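Epidermin leader peptide processing serine protease EpiP (Staphylococcus aureus subsp. aureus, PDB 3QFH) probably cleaves the leader peptide from the epidermin precursor, acting as a subtilisin-like serine endopeptidase. Local coordinates at residues E96-M105 against Q184-V194; K107-L118 against E432-N440. All coordinates share one frame; numbering follows the deposited sequence.

Interaction 1 of 2, residues E96-M105 against Q184-V194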
ATOM      1  N   GLU A  96      31.159   5.258  -3.210  1.00 41.55           N
ATOM      2  CA  GLU A  96      30.197   4.185  -3.477  1.00 41.44           C
ATOM      3  C   GLU A  96      28.751   4.656  -3.337  1.00 38.19           C
ATOM      4  O   GLU A  96      27.843   3.994  -3.827  1.00 37.61           O
ATOM      5  CB  GLU A  96      30.418   2.991  -2.529  1.00 42.36           C
ATOM      6  CG  GLU A  96      31.691   2.214  -2.812  1.00 47.80           C
ATOM      7  CD  GLU A  96      31.682   1.562  -4.200  1.00 53.66           C
ATOM      8  OE1 GLU A  96      30.623   1.047  -4.626  1.00 57.59           O
ATOM      9  OE2 GLU A  96      32.746   1.543  -4.854  1.00 59.39           O
ATOM     10  N   SER A  97      28.536   5.801  -2.697  1.00 35.92           N
ATOM     11  CA  SER A  97      27.176   6.269  -2.440  1.00 34.60           C
ATOM     12  C   SER A  97      26.458   6.773  -3.685  1.00 33.16           C
ATOM     13  O   SER A  97      27.024   7.468  -4.500  1.00 34.94           O
ATOM     14  CB  SER A  97      27.156   7.367  -1.365  1.00 33.88           C
ATOM     15  OG  SER A  97      25.821   7.767  -1.074  1.00 29.88           O
ATOM     16  N   LEU A  98      25.199   6.393  -3.807  1.00 32.18           N
ATOM     17  CA  LEU A  98      24.341   6.864  -4.886  1.00 31.85           C
ATOM     18  C   LEU A  98      23.407   7.947  -4.317  1.00 30.26           C
ATOM     19  O   LEU A  98      22.558   8.490  -5.033  1.00 28.48           O
ATOM     20  CB  LEU A  98      23.480   5.707  -5.422  1.00 31.83           C
ATOM     21  CG  LEU A  98      24.173   4.481  -6.018  1.00 34.89           C
ATOM     22  CD1 LEU A  98      23.132   3.416  -6.417  1.00 33.34           C
ATOM     23  CD2 LEU A  98      25.058   4.855  -7.205  1.00 31.58           C
ATOM     24  N   PHE A  99      23.566   8.258  -3.029  1.00 29.05           N
ATOM     25  CA  PHE A  99      22.663   9.196  -2.374  1.00 29.26           C
ATOM     26  C   PHE A  99      22.553  10.539  -3.095  1.00 28.51           C
ATOM     27  O   PHE A  99      21.470  11.068  -3.194  1.00 28.37           O
ATOM     28  CB  PHE A  99      22.960   9.356  -0.871  1.00 29.03           C
ATOM     29  CG  PHE A  99      22.064  10.351  -0.195  1.00 29.94           C
ATOM     30  CD1 PHE A  99      20.737  10.030   0.082  1.00 30.72           C
ATOM     31  CD2 PHE A  99      22.531  11.621   0.122  1.00 28.66           C
ATOM     32  CE1 PHE A  99      19.894  10.946   0.685  1.00 30.73           C
ATOM     33  CE2 PHE A  99      21.698  12.543   0.732  1.00 31.64           C
ATOM     34  CZ  PHE A  99      20.364  12.206   1.007  1.00 30.04           C
ATOM     35  N   SER A 100      23.638  11.056  -3.650  1.00 30.52           N
ATOM     36  CA  SER A 100      23.573  12.352  -4.370  1.00 30.92           C
ATOM     37  C   SER A 100      22.752  12.309  -5.676  1.00 31.24           C
ATOM     38  O   SER A 100      22.415  13.371  -6.239  1.00 32.69           O
ATOM     39  CB  SER A 100      24.972  12.906  -4.651  1.00 30.58           C
ATOM     40  OG  SER A 100      25.691  12.090  -5.554  1.00 33.27           O
ATOM     41  N   ARG A 101      22.455  11.116  -6.179  1.00 28.88           N
ATOM     42  CA  ARG A 101      21.605  10.998  -7.364  1.00 30.29           C
ATOM     43  C   ARG A 101      20.126  10.885  -6.975  1.00 28.81           C
ATOM     44  O   ARG A 101      19.249  11.011  -7.824  1.00 27.30           O
ATOM     45  CB  ARG A 101      22.008   9.771  -8.188  1.00 31.57           C
ATOM     46  CG  ARG A 101      23.426   9.819  -8.713  1.00 34.25           C
ATOM     47  CD  ARG A 101      23.730   8.535  -9.439  1.00 35.41           C
ATOM     48  NE  ARG A 101      25.132   8.426  -9.784  1.00 41.24           N
ATOM     49  CZ  ARG A 101      25.652   7.440 -10.510  1.00 48.26           C
ATOM     50  NH1 ARG A 101      24.878   6.470 -10.991  1.00 50.67           N
ATOM     51  NH2 ARG A 101      26.952   7.427 -10.768  1.00 50.09           N
ATOM     52  N   GLN A 102      19.852  10.606  -5.695  1.00 27.72           N
ATOM     53  CA  GLN A 102      18.472  10.461  -5.225  1.00 26.04           C
ATOM     54  C   GLN A 102      17.875  11.835  -4.977  1.00 26.21           C
ATOM     55  O   GLN A 102      17.743  12.264  -3.847  1.00 26.01           O
ATOM     56  CB  GLN A 102      18.429   9.656  -3.925  1.00 26.60           C
ATOM     57  CG  GLN A 102      19.020   8.265  -4.019  1.00 24.27           C
ATOM     58  CD  GLN A 102      18.890   7.538  -2.723  1.00 25.09           C
ATOM     59  OE1 GLN A 102      19.889   7.299  -2.054  1.00 22.62           O
ATOM     60  NE2 GLN A 102      17.642   7.202  -2.332  1.00 19.35           N
ATOM     61  N   TRP A 103      17.522  12.545  -6.041  1.00 27.20           N
ATOM     62  CA  TRP A 103      16.975  13.885  -5.878  1.00 26.05           C
ATOM     63  C   TRP A 103      15.758  13.913  -4.964  1.00 25.72           C
ATOM     64  O   TRP A 103      15.568  14.865  -4.225  1.00 26.98           O
ATOM     65  CB  TRP A 103      16.610  14.513  -7.220  1.00 25.07           C
ATOM     66  CG  TRP A 103      15.615  13.739  -8.028  1.00 24.80           C
ATOM     67  CD1 TRP A 103      15.890  12.870  -9.046  1.00 25.46           C
ATOM     68  CD2 TRP A 103      14.189  13.793  -7.922  1.00 26.29           C
ATOM     69  NE1 TRP A 103      14.724  12.356  -9.553  1.00 25.35           N
ATOM     70  CE2 TRP A 103      13.666  12.906  -8.878  1.00 25.22           C
ATOM     71  CE3 TRP A 103      13.297  14.499  -7.100  1.00 30.70           C
ATOM     72  CZ2 TRP A 103      12.291  12.712  -9.043  1.00 27.83           C
ATOM     73  CZ3 TRP A 103      11.937  14.302  -7.262  1.00 29.38           C
ATOM     74  CH2 TRP A 103      11.446  13.413  -8.220  1.00 28.56           C
ATOM     75  N   ASP A 104      14.930  12.883  -5.055  1.00 24.60           N
ATOM     76  CA  ASP A 104      13.713  12.785  -4.288  1.00 25.61           C
ATOM     77  C   ASP A 104      13.976  12.657  -2.775  1.00 26.32           C
ATOM     78  O   ASP A 104      13.260  13.238  -1.970  1.00 26.84           O
ATOM     79  CB  ASP A 104      12.895  11.582  -4.794  1.00 26.76           C
ATOM     80  CG  ASP A 104      13.676  10.262  -4.720  1.00 30.05           C
ATOM     81  OD1 ASP A 104      14.847  10.214  -5.208  1.00 32.52           O
ATOM     82  OD2 ASP A 104      13.111   9.278  -4.195  1.00 31.00           O
ATOM     83  N   MET A 105      15.029  11.920  -2.418  1.00 26.40           N
ATOM     84  CA  MET A 105      15.403  11.674  -1.038  1.00 26.71           C
ATOM     85  C   MET A 105      16.102  12.929  -0.505  1.00 27.50           C
ATOM     86  O   MET A 105      15.910  13.334   0.651  1.00 26.71           O
ATOM     87  CB  MET A 105      16.299  10.416  -0.972  1.00 27.13           C
ATOM     88  CG  MET A 105      16.269   9.669   0.348  1.00 29.61           C
ATOM     89  SD  MET A 105      14.576   9.126   0.802  1.00 31.33           S
ATOM     90  CE  MET A 105      14.213   7.784  -0.316  1.00 21.62           C
ATOM     91  N   GLN A 184      12.681   2.394  -0.842  1.00 23.20           N
ATOM     92  CA  GLN A 184      12.276   3.740  -0.454  1.00 24.95           C
ATOM     93  C   GLN A 184      12.109   3.902   1.056  1.00 25.40           C
ATOM     94  O   GLN A 184      12.366   4.974   1.588  1.00 24.45           O
ATOM     95  CB  GLN A 184      11.004   4.175  -1.178  1.00 25.73           C
ATOM     96  CG  GLN A 184      11.199   4.344  -2.720  1.00 26.76           C
ATOM     97  CD  GLN A 184      12.266   5.379  -3.057  1.00 26.41           C
ATOM     98  OE1 GLN A 184      12.039   6.574  -2.955  1.00 36.22           O
ATOM     99  NE2 GLN A 184      13.419   4.914  -3.470  1.00 26.41           N
ATOM    100  N   THR A 185      11.718   2.839   1.744  1.00 26.34           N
ATOM    101  CA  THR A 185      11.552   2.915   3.185  1.00 27.91           C
ATOM    102  C   THR A 185      12.823   2.542   3.923  1.00 28.51           C
ATOM    103  O   THR A 185      13.169   3.171   4.913  1.00 31.78           O
ATOM    104  CB  THR A 185      10.462   1.924   3.735  1.00 27.89           C
ATOM    105  OG1 THR A 185      10.796   0.578   3.388  1.00 30.05           O
ATOM    106  CG2 THR A 185       9.092   2.229   3.225  1.00 29.16           C
ATOM    107  N   SER A 186      13.542   1.548   3.421  1.00 28.64           N
ATOM    108  CA  SER A 186      14.591   0.933   4.214  1.00 29.17           C
ATOM    109  C   SER A 186      16.003   0.727   3.642  1.00 29.00           C
ATOM    110  O   SER A 186      16.838   0.105   4.308  1.00 30.19           O
ATOM    111  CB  SER A 186      14.052  -0.451   4.607  1.00 30.79           C
ATOM    112  OG  SER A 186      12.730  -0.372   5.150  1.00 33.58           O
ATOM    113  N   ALA A 187      16.282   1.188   2.429  1.00 27.71           N
ATOM    114  CA  ALA A 187      17.617   0.984   1.862  1.00 27.38           C
ATOM    115  C   ALA A 187      18.660   1.617   2.773  1.00 27.34           C
ATOM    116  O   ALA A 187      18.487   2.735   3.237  1.00 27.08           O
ATOM    117  CB  ALA A 187      17.723   1.583   0.447  1.00 26.55           C
ATOM    118  N   ASN A 188      19.726   0.881   3.051  1.00 26.66           N
ATOM    119  CA  ASN A 188      20.833   1.424   3.792  1.00 27.13           C
ATOM    120  C   ASN A 188      22.135   0.792   3.269  1.00 27.23           C
ATOM    121  O   ASN A 188      22.645  -0.144   3.841  1.00 27.26           O
ATOM    122  CB  ASN A 188      20.648   1.219   5.292  1.00 27.73           C
ATOM    123  CG  ASN A 188      21.689   1.984   6.120  1.00 28.93           C
ATOM    124  OD1 ASN A 188      22.477   2.742   5.587  1.00 31.74           O
ATOM    125  ND2 ASN A 188      21.679   1.775   7.412  1.00 35.29           N
ATOM    126  N   GLY A 189      22.600   1.284   2.127  1.00 27.71           N
ATOM    127  CA  GLY A 189      23.839   0.816   1.472  1.00 28.85           C
ATOM    128  C   GLY A 189      24.284   1.895   0.489  1.00 29.47           C
ATOM    129  O   GLY A 189      24.580   3.008   0.908  1.00 28.28           O
ATOM    130  N   LYS A 190      24.297   1.585  -0.815  1.00 28.66           N
ATOM    131  CA  LYS A 190      24.649   2.579  -1.824  1.00 28.90           C
ATOM    132  C   LYS A 190      23.488   3.554  -1.906  1.00 27.33           C
ATOM    133  O   LYS A 190      23.691   4.763  -1.940  1.00 27.66           O
ATOM    134  CB  LYS A 190      24.961   1.922  -3.168  1.00 30.71           C
ATOM    135  CG  LYS A 190      26.201   1.011  -3.089  1.00 34.48           C
ATOM    136  CD  LYS A 190      26.425   0.140  -4.323  1.00 38.24           C
ATOM    137  CE  LYS A 190      27.031   0.912  -5.482  1.00 42.30           C
ATOM    138  NZ  LYS A 190      26.104   1.899  -6.055  1.00 46.43           N
ATOM    139  N   LEU A 191      22.270   3.014  -1.895  1.00 26.45           N
ATOM    140  CA  LEU A 191      21.057   3.812  -1.863  1.00 27.03           C
ATOM    141  C   LEU A 191      20.602   3.947  -0.385  1.00 26.22           C
ATOM    142  O   LEU A 191      20.798   3.022   0.418  1.00 26.30           O
ATOM    143  CB  LEU A 191      19.959   3.103  -2.639  1.00 27.43           C
ATOM    144  CG  LEU A 191      18.804   3.967  -3.090  1.00 31.13           C
ATOM    145  CD1 LEU A 191      19.238   4.634  -4.408  1.00 32.66           C
ATOM    146  CD2 LEU A 191      17.532   3.142  -3.309  1.00 35.79           C
ATOM    147  N   ILE A 192      19.997   5.085  -0.039  1.00 25.25           N
ATOM    148  CA  ILE A 192      19.480   5.311   1.321  1.00 25.97           C
ATOM    149  C   ILE A 192      17.963   5.583   1.306  1.00 24.58           C
ATOM    150  O   ILE A 192      17.496   6.441   0.583  1.00 25.15           O
ATOM    151  CB  ILE A 192      20.137   6.533   1.988  1.00 25.38           C
ATOM    152  CG1 ILE A 192      21.668   6.495   1.835  1.00 29.04           C
ATOM    153  CG2 ILE A 192      19.699   6.617   3.433  1.00 25.67           C
ATOM    154  CD1 ILE A 192      22.313   5.319   2.444  1.00 32.57           C
ATOM    155  N   GLY A 193      17.208   4.837   2.096  1.00 25.32           N
ATOM    156  CA  GLY A 193      15.763   5.062   2.220  1.00 24.24           C
ATOM    157  C   GLY A 193      15.454   6.133   3.252  1.00 24.16           C
ATOM    158  O   GLY A 193      16.362   6.760   3.814  1.00 23.14           O
ATOM    159  N   VAL A 194      14.173   6.334   3.532  1.00 24.00           N
ATOM    160  CA  VAL A 194      13.766   7.368   4.485  1.00 24.06           C
ATOM    161  C   VAL A 194      14.111   6.966   5.900  1.00 23.87           C
ATOM    162  O   VAL A 194      14.532   7.799   6.680  1.00 25.20           O
ATOM    163  CB  VAL A 194      12.230   7.691   4.365  1.00 25.30           C
ATOM    164  CG1 VAL A 194      11.776   8.715   5.442  1.00 24.65           C
ATOM    165  CG2 VAL A 194      11.931   8.206   2.977  1.00 28.19           C
TER
HETATM  166  O   HOH W   1      15.492   7.376  -4.052  1.00 26.57           O

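Interaction 2 of 2, residues K107-L118 against E432-N440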
ATOM      1  N   LYS A 107      15.452  15.988  -1.487  1.00 31.16           N
ATOM      2  CA  LYS A 107      14.416  16.995  -1.379  1.00 31.35           C
ATOM      3  C   LYS A 107      13.720  16.965  -0.008  1.00 30.66           C
ATOM      4  O   LYS A 107      13.471  17.998   0.590  1.00 29.55           O
ATOM      5  CB  LYS A 107      13.370  16.762  -2.482  1.00 31.69           C
ATOM      6  CG  LYS A 107      12.394  17.877  -2.679  1.00 35.89           C
ATOM      7  CD  LYS A 107      13.102  19.109  -3.228  1.00 41.30           C
ATOM      8  CE  LYS A 107      12.161  20.299  -3.380  1.00 45.13           C
ATOM      9  NZ  LYS A 107      11.773  20.897  -2.067  1.00 45.99           N
ATOM     10  N   ILE A 108      13.442  15.776   0.487  1.00 29.93           N
ATOM     11  CA  ILE A 108      12.702  15.637   1.735  1.00 29.41           C
ATOM     12  C   ILE A 108      13.559  15.588   2.999  1.00 29.71           C
ATOM     13  O   ILE A 108      13.015  15.627   4.090  1.00 31.36           O
ATOM     14  CB  ILE A 108      11.748  14.422   1.671  1.00 28.58           C
ATOM     15  CG1 ILE A 108      12.509  13.088   1.725  1.00 28.02           C
ATOM     16  CG2 ILE A 108      10.884  14.513   0.418  1.00 26.82           C
ATOM     17  CD1 ILE A 108      11.617  11.845   1.711  1.00 24.33           C
ATOM     18  N   THR A 109      14.882  15.536   2.856  1.00 30.11           N
ATOM     19  CA  THR A 109      15.781  15.419   4.004  1.00 30.24           C
ATOM     20  C   THR A 109      16.736  16.601   4.143  1.00 31.80           C
ATOM     21  O   THR A 109      17.731  16.501   4.856  1.00 32.07           O
ATOM     22  CB  THR A 109      16.655  14.151   3.877  1.00 30.23           C
ATOM     23  OG1 THR A 109      17.475  14.244   2.701  1.00 29.18           O
ATOM     24  CG2 THR A 109      15.797  12.894   3.802  1.00 27.33           C
ATOM     25  N   ASN A 110      16.442  17.725   3.493  1.00 33.00           N
ATOM     26  CA  ASN A 110      17.384  18.851   3.492  1.00 33.95           C
ATOM     27  C   ASN A 110      18.758  18.386   3.010  1.00 32.37           C
ATOM     28  O   ASN A 110      19.772  18.634   3.651  1.00 32.09           O
ATOM     29  CB  ASN A 110      17.502  19.519   4.880  1.00 36.00           C
ATOM     30  CG  ASN A 110      16.581  20.725   5.049  1.00 40.89           C
ATOM     31  OD1 ASN A 110      15.528  20.838   4.414  1.00 48.83           O
ATOM     32  ND2 ASN A 110      16.979  21.628   5.929  1.00 47.65           N
ATOM     33  N   ASN A 111      18.777  17.685   1.884  1.00 31.30           N
ATOM     34  CA  ASN A 111      20.027  17.189   1.303  1.00 31.30           C
ATOM     35  C   ASN A 111      20.804  16.241   2.216  1.00 29.94           C
ATOM     36  O   ASN A 111      22.036  16.257   2.258  1.00 28.58           O
ATOM     37  CB  ASN A 111      20.898  18.357   0.830  1.00 32.33           C
ATOM     38  CG  ASN A 111      20.238  19.152  -0.304  1.00 35.30           C
ATOM     39  OD1 ASN A 111      19.520  18.595  -1.137  1.00 34.23           O
ATOM     40  ND2 ASN A 111      20.485  20.447  -0.336  1.00 38.34           N
ATOM     41  N   GLY A 112      20.075  15.407   2.947  1.00 29.37           N
ATOM     42  CA  GLY A 112      20.716  14.425   3.813  1.00 30.43           C
ATOM     43  C   GLY A 112      20.961  14.875   5.237  1.00 31.44           C
ATOM     44  O   GLY A 112      21.346  14.054   6.075  1.00 31.68           O
ATOM     45  N   ALA A 113      20.739  16.160   5.529  1.00 31.87           N
ATOM     46  CA  ALA A 113      20.937  16.664   6.899  1.00 33.83           C
ATOM     47  C   ALA A 113      20.023  15.992   7.930  1.00 33.31           C
ATOM     48  O   ALA A 113      20.406  15.861   9.077  1.00 33.60           O
ATOM     49  CB  ALA A 113      20.768  18.183   6.963  1.00 33.80           C
ATOM     50  N   SER A 114      18.828  15.554   7.531  1.00 32.63           N
ATOM     51  CA  SER A 114      17.933  14.934   8.497  1.00 32.83           C
ATOM     52  C   SER A 114      18.448  13.572   9.026  1.00 33.42           C
ATOM     53  O   SER A 114      18.036  13.138  10.120  1.00 32.56           O
ATOM     54  CB  SER A 114      16.511  14.814   7.962  1.00 32.62           C
ATOM     55  OG  SER A 114      16.412  13.834   6.973  1.00 34.44           O
ATOM     56  N   TYR A 115      19.359  12.919   8.297  1.00 31.31           N
ATOM     57  CA  TYR A 115      19.916  11.649   8.789  1.00 32.52           C
ATOM     58  C   TYR A 115      20.802  11.852  10.028  1.00 34.02           C
ATOM     59  O   TYR A 115      21.140  10.878  10.701  1.00 33.71           O
ATOM     60  CB  TYR A 115      20.681  10.877   7.703  1.00 31.80           C
ATOM     61  CG  TYR A 115      19.787  10.414   6.574  1.00 31.78           C
ATOM     62  CD1 TYR A 115      18.857   9.401   6.770  1.00 34.13           C
ATOM     63  CD2 TYR A 115      19.858  10.991   5.326  1.00 32.63           C
ATOM     64  CE1 TYR A 115      18.025   8.981   5.743  1.00 31.85           C
ATOM     65  CE2 TYR A 115      19.028  10.577   4.296  1.00 33.95           C
ATOM     66  CZ  TYR A 115      18.119   9.575   4.510  1.00 34.03           C
ATOM     67  OH  TYR A 115      17.299   9.167   3.478  1.00 34.08           O
ATOM     68  N   ASP A 116      21.189  13.090  10.335  1.00 34.11           N
ATOM     69  CA  ASP A 116      21.967  13.329  11.563  1.00 37.13           C
ATOM     70  C   ASP A 116      21.058  13.554  12.777  1.00 36.67           C
ATOM     71  O   ASP A 116      21.538  13.661  13.890  1.00 38.11           O
ATOM     72  CB  ASP A 116      22.928  14.504  11.374  1.00 38.54           C
ATOM     73  CG  ASP A 116      23.972  14.223  10.293  1.00 42.60           C
ATOM     74  OD1 ASP A 116      24.586  13.132  10.332  1.00 46.30           O
ATOM     75  OD2 ASP A 116      24.175  15.082   9.407  1.00 46.96           O
ATOM     76  N   ASP A 117      19.749  13.603  12.542  1.00 36.37           N
ATOM     77  CA  ASP A 117      18.748  13.817  13.588  1.00 37.27           C
ATOM     78  C   ASP A 117      17.875  12.572  13.803  1.00 36.12           C
ATOM     79  O   ASP A 117      16.805  12.667  14.391  1.00 36.04           O
ATOM     80  CB  ASP A 117      17.843  14.988  13.175  1.00 37.48           C
ATOM     81  CG  ASP A 117      18.633  16.278  12.908  1.00 41.21           C
ATOM     82  OD1 ASP A 117      19.552  16.567  13.692  1.00 46.43           O
ATOM     83  OD2 ASP A 117      18.331  16.997  11.931  1.00 42.64           O
ATOM     84  N   LEU A 118      18.309  11.412  13.312  1.00 34.94           N
ATOM     85  CA  LEU A 118      17.520  10.182  13.471  1.00 34.53           C
ATOM     86  C   LEU A 118      17.442   9.775  14.940  1.00 34.77           C
ATOM     87  O   LEU A 118      18.344  10.090  15.698  1.00 35.07           O
ATOM     88  CB  LEU A 118      18.133   9.025  12.690  1.00 33.98           C
ATOM     89  CG  LEU A 118      18.113   9.117  11.162  1.00 32.82           C
ATOM     90  CD1 LEU A 118      18.923   7.975  10.565  1.00 31.95           C
ATOM     91  CD2 LEU A 118      16.699   9.107  10.644  1.00 31.09           C
ATOM     92  N   GLU A 432       3.867  18.764   0.761  1.00 26.80           N
ATOM     93  CA  GLU A 432       4.896  17.789   0.444  1.00 27.26           C
ATOM     94  C   GLU A 432       5.643  17.415   1.725  1.00 26.56           C
ATOM     95  O   GLU A 432       5.960  18.265   2.549  1.00 26.50           O
ATOM     96  CB  GLU A 432       5.872  18.342  -0.604  1.00 29.31           C
ATOM     97  CG  GLU A 432       6.796  17.283  -1.205  1.00 32.41           C
ATOM     98  CD  GLU A 432       7.754  17.847  -2.243  1.00 40.81           C
ATOM     99  OE1 GLU A 432       8.445  18.848  -1.936  1.00 44.06           O
ATOM    100  OE2 GLU A 432       7.833  17.267  -3.359  1.00 43.09           O
ATOM    101  N   LEU A 433       5.896  16.129   1.876  1.00 25.43           N
ATOM    102  CA  LEU A 433       6.648  15.566   3.001  1.00 24.94           C
ATOM    103  C   LEU A 433       7.999  16.286   3.226  1.00 25.24           C
ATOM    104  O   LEU A 433       8.724  16.535   2.265  1.00 23.16           O
ATOM    105  CB  LEU A 433       6.912  14.089   2.675  1.00 23.62           C
ATOM    106  CG  LEU A 433       7.711  13.230   3.662  1.00 24.77           C
ATOM    107  CD1 LEU A 433       7.050  13.174   5.035  1.00 26.38           C
ATOM    108  CD2 LEU A 433       7.895  11.825   3.074  1.00 21.45           C
ATOM    109  N   ASP A 434       8.318  16.621   4.481  1.00 25.65           N
ATOM    110  CA  ASP A 434       9.620  17.237   4.836  1.00 27.70           C
ATOM    111  C   ASP A 434      10.101  16.564   6.140  1.00 27.67           C
ATOM    112  O   ASP A 434       9.677  16.910   7.251  1.00 26.87           O
ATOM    113  CB  ASP A 434       9.519  18.757   4.993  1.00 28.80           C
ATOM    114  CG  ASP A 434      10.899  19.441   5.198  1.00 35.03           C
ATOM    115  OD1 ASP A 434      10.972  20.683   4.964  1.00 44.04           O
ATOM    116  OD2 ASP A 434      11.903  18.772   5.574  1.00 34.05           O
ATOM    117  N   VAL A 435      10.964  15.574   5.965  1.00 27.34           N
ATOM    118  CA  VAL A 435      11.456  14.754   7.060  1.00 27.06           C
ATOM    119  C   VAL A 435      12.361  15.544   7.978  1.00 28.58           C
ATOM    120  O   VAL A 435      12.367  15.329   9.199  1.00 27.57           O
ATOM    121  CB  VAL A 435      12.149  13.475   6.503  1.00 27.93           C
ATOM    122  CG1 VAL A 435      12.798  12.652   7.609  1.00 25.67           C
ATOM    123  CG2 VAL A 435      11.130  12.647   5.710  1.00 25.74           C
ATOM    124  N   TYR A 436      13.101  16.496   7.420  1.00 29.77           N
ATOM    125  CA  TYR A 436      13.969  17.318   8.263  1.00 30.51           C
ATOM    126  C   TYR A 436      13.123  18.084   9.284  1.00 30.51           C
ATOM    127  O   TYR A 436      13.444  18.104  10.490  1.00 28.21           O
ATOM    128  CB  TYR A 436      14.809  18.259   7.427  1.00 31.15           C
ATOM    129  CG  TYR A 436      15.703  19.148   8.230  1.00 32.13           C
ATOM    130  CD1 TYR A 436      16.953  18.707   8.648  1.00 34.04           C
ATOM    131  CD2 TYR A 436      15.322  20.448   8.537  1.00 36.92           C
ATOM    132  CE1 TYR A 436      17.795  19.525   9.381  1.00 36.34           C
ATOM    133  CE2 TYR A 436      16.153  21.280   9.279  1.00 40.02           C
ATOM    134  CZ  TYR A 436      17.390  20.812   9.691  1.00 39.18           C
ATOM    135  OH  TYR A 436      18.217  21.627  10.410  1.00 42.62           O
ATOM    136  N   LYS A 437      12.037  18.688   8.809  1.00 29.56           N
ATOM    137  CA  LYS A 437      11.140  19.402   9.717  1.00 31.82           C
ATOM    138  C   LYS A 437      10.520  18.463  10.759  1.00 29.99           C
ATOM    139  O   LYS A 437      10.463  18.799  11.933  1.00 29.96           O
ATOM    140  CB  LYS A 437      10.020  20.126   8.968  1.00 32.28           C
ATOM    141  CG  LYS A 437      10.449  21.407   8.248  1.00 37.15           C
ATOM    142  CD  LYS A 437       9.226  22.167   7.697  1.00 41.15           C
ATOM    143  CE  LYS A 437       9.637  23.395   6.887  1.00 43.93           C
ATOM    144  NZ  LYS A 437      10.350  24.444   7.701  1.00 49.55           N
ATOM    145  N   ALA A 438      10.055  17.296  10.314  1.00 29.04           N
ATOM    146  CA  ALA A 438       9.390  16.328  11.213  1.00 28.75           C
ATOM    147  C   ALA A 438      10.294  15.886  12.375  1.00 28.77           C
ATOM    148  O   ALA A 438       9.813  15.652  13.485  1.00 29.64           O
ATOM    149  CB  ALA A 438       8.916  15.116  10.422  1.00 26.24           C
ATOM    150  N   LEU A 439      11.594  15.792  12.121  1.00 28.07           N
ATOM    151  CA  LEU A 439      12.547  15.379  13.145  1.00 30.73           C
ATOM    152  C   LEU A 439      13.079  16.531  14.008  1.00 31.22           C
ATOM    153  O   LEU A 439      13.774  16.298  14.971  1.00 30.96           O
ATOM    154  CB  LEU A 439      13.734  14.649  12.500  1.00 30.60           C
ATOM    155  CG  LEU A 439      13.358  13.371  11.742  1.00 32.87           C
ATOM    156  CD1 LEU A 439      14.572  12.745  11.068  1.00 33.69           C
ATOM    157  CD2 LEU A 439      12.701  12.384  12.673  1.00 35.32           C
ATOM    158  N   ASN A 440      12.740  17.768  13.683  1.00 30.91           N
ATOM    159  CA  ASN A 440      13.273  18.877  14.452  1.00 32.34           C
ATOM    160  C   ASN A 440      12.233  19.761  15.147  1.00 32.37           C
ATOM    161  O   ASN A 440      12.477  20.948  15.358  1.00 30.26           O
ATOM    162  CB  ASN A 440      14.180  19.699  13.532  1.00 33.06           C
ATOM    163  CG  ASN A 440      15.476  18.976  13.224  1.00 35.26           C
ATOM    164  OD1 ASN A 440      16.310  18.825  14.098  1.00 40.62           O
ATOM    165  ND2 ASN A 440      15.645  18.529  11.979  1.00 34.84           N
TER
HETATM  166  O   HOH W   2      13.086  21.853   5.665  1.00 46.58           O

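Interaction 1 of 2, residues E96-M105 against Q184-V194
The aliphatic part of Lys190 runs past the carbonyl of Glu96, CG lying 3.5 Å from Glu96 O, and bends at chi3 (78°) and chi4 (-69°), which brings NZ back over the branched end of Leu98, 3.2 Å from Leu98 CG. The Glu96 carboxylate stays near this amine without meeting it. The backbones join where Leu98 N donates to Lys190 O (2.9 Å). Ile192 is held on both backbone polar atoms by one amide. Its N donates almost straight to Gln102 OE1 (3.0 Å, 174°), while Gln102 NE2 donates to Ile192 O; Leu191 packs against this amide, and Ile192 CB approaches Phe99 CD1 obliquely at 4.0 Å. Met105, doubly bent, lays CG against Ile192 O, puts SD 3.5 Å from Val194 CG2 and reaches Gln184 OE1 with CE. A water accepts from Gln102 NE2 and Gln184 NE2; Lys388 binds both Asp104 OD2 and Gln184 OE1, two acceptors 3.2 Å apart. The contact thus joins the approach to helix 103-108 and its first turn to the end of helix 177-186 and the loop after it, in the subtilisin-like fold whose probable catalytic histidine, His177, begins that helix.

Interaction 2 of 2, residues K107-L118 against E432-N440
Ile108 O receives two backbone N-H groups from the start of helix 435-439: Val435 N donates at 2.8 Å, and Tyr436 N adds a weak bond at 3.4 Å. Beside them Ile108 sets CG2 3.5 Å from Leu433 O and, with CG1 placed between backbone N and carbonyl carbon (chi1 72°), turns CD1 toward the methyls of Leu433 and Val435. Tyr436, with CG anti to the backbone N (chi1 179°), has its ring between two amides. Asn110 stacks on one face, planes 12° apart, with ND2 3.3 Å from Tyr436 CD2; Asn440 ND2 sits over the centre of the opposite face. That same ND2 donates to Tyr436 O (2.7 Å) and to Asp117 OD2 (3.1 Å), the latter from above the carboxylate plane, which fixes the amide over the ring. At the ring edge comes Ser114 N, and Ser114 CB packs on the Tyr436 backbone. Farther along, Leu439 CD1 touches Ser114 O and Leu118 CD2. Asp434, whose OD2 accepts from Lys437 N, is the N-cap of this short C-terminal helix, which docks against Lys107 and Ile108 of helix 103-108 and the type I' turn Asn110 to Ala113.

Helix 103-108 serves both contacts: its first turn belongs to interaction 1 and Lys107 and Ile108 to interaction 2, and the centres of the two contacts lie 13 Å apart. Tyr115, from the 3-10 segment 113-116 of interaction 2, joins them directly. Its OH is 2.6 Å from Gly193 O, a probable hydrogen bond, and packs against Met105 CG at 3.3 Å and Ile192 CG2; Phe99 CZ also meets Gly112 CA at 3.6 Å. Helix 382-400 backs both, Lys388 touching Met105 and Val194 in one and Ile108 and Leu433 in the other. Gln184 of interaction 1 lies near, without touching, the probable Ser383-His177-Asp130 triad, whereas in interaction 2 the Asp117 side chain is about 7 Å from a bound sodium ion.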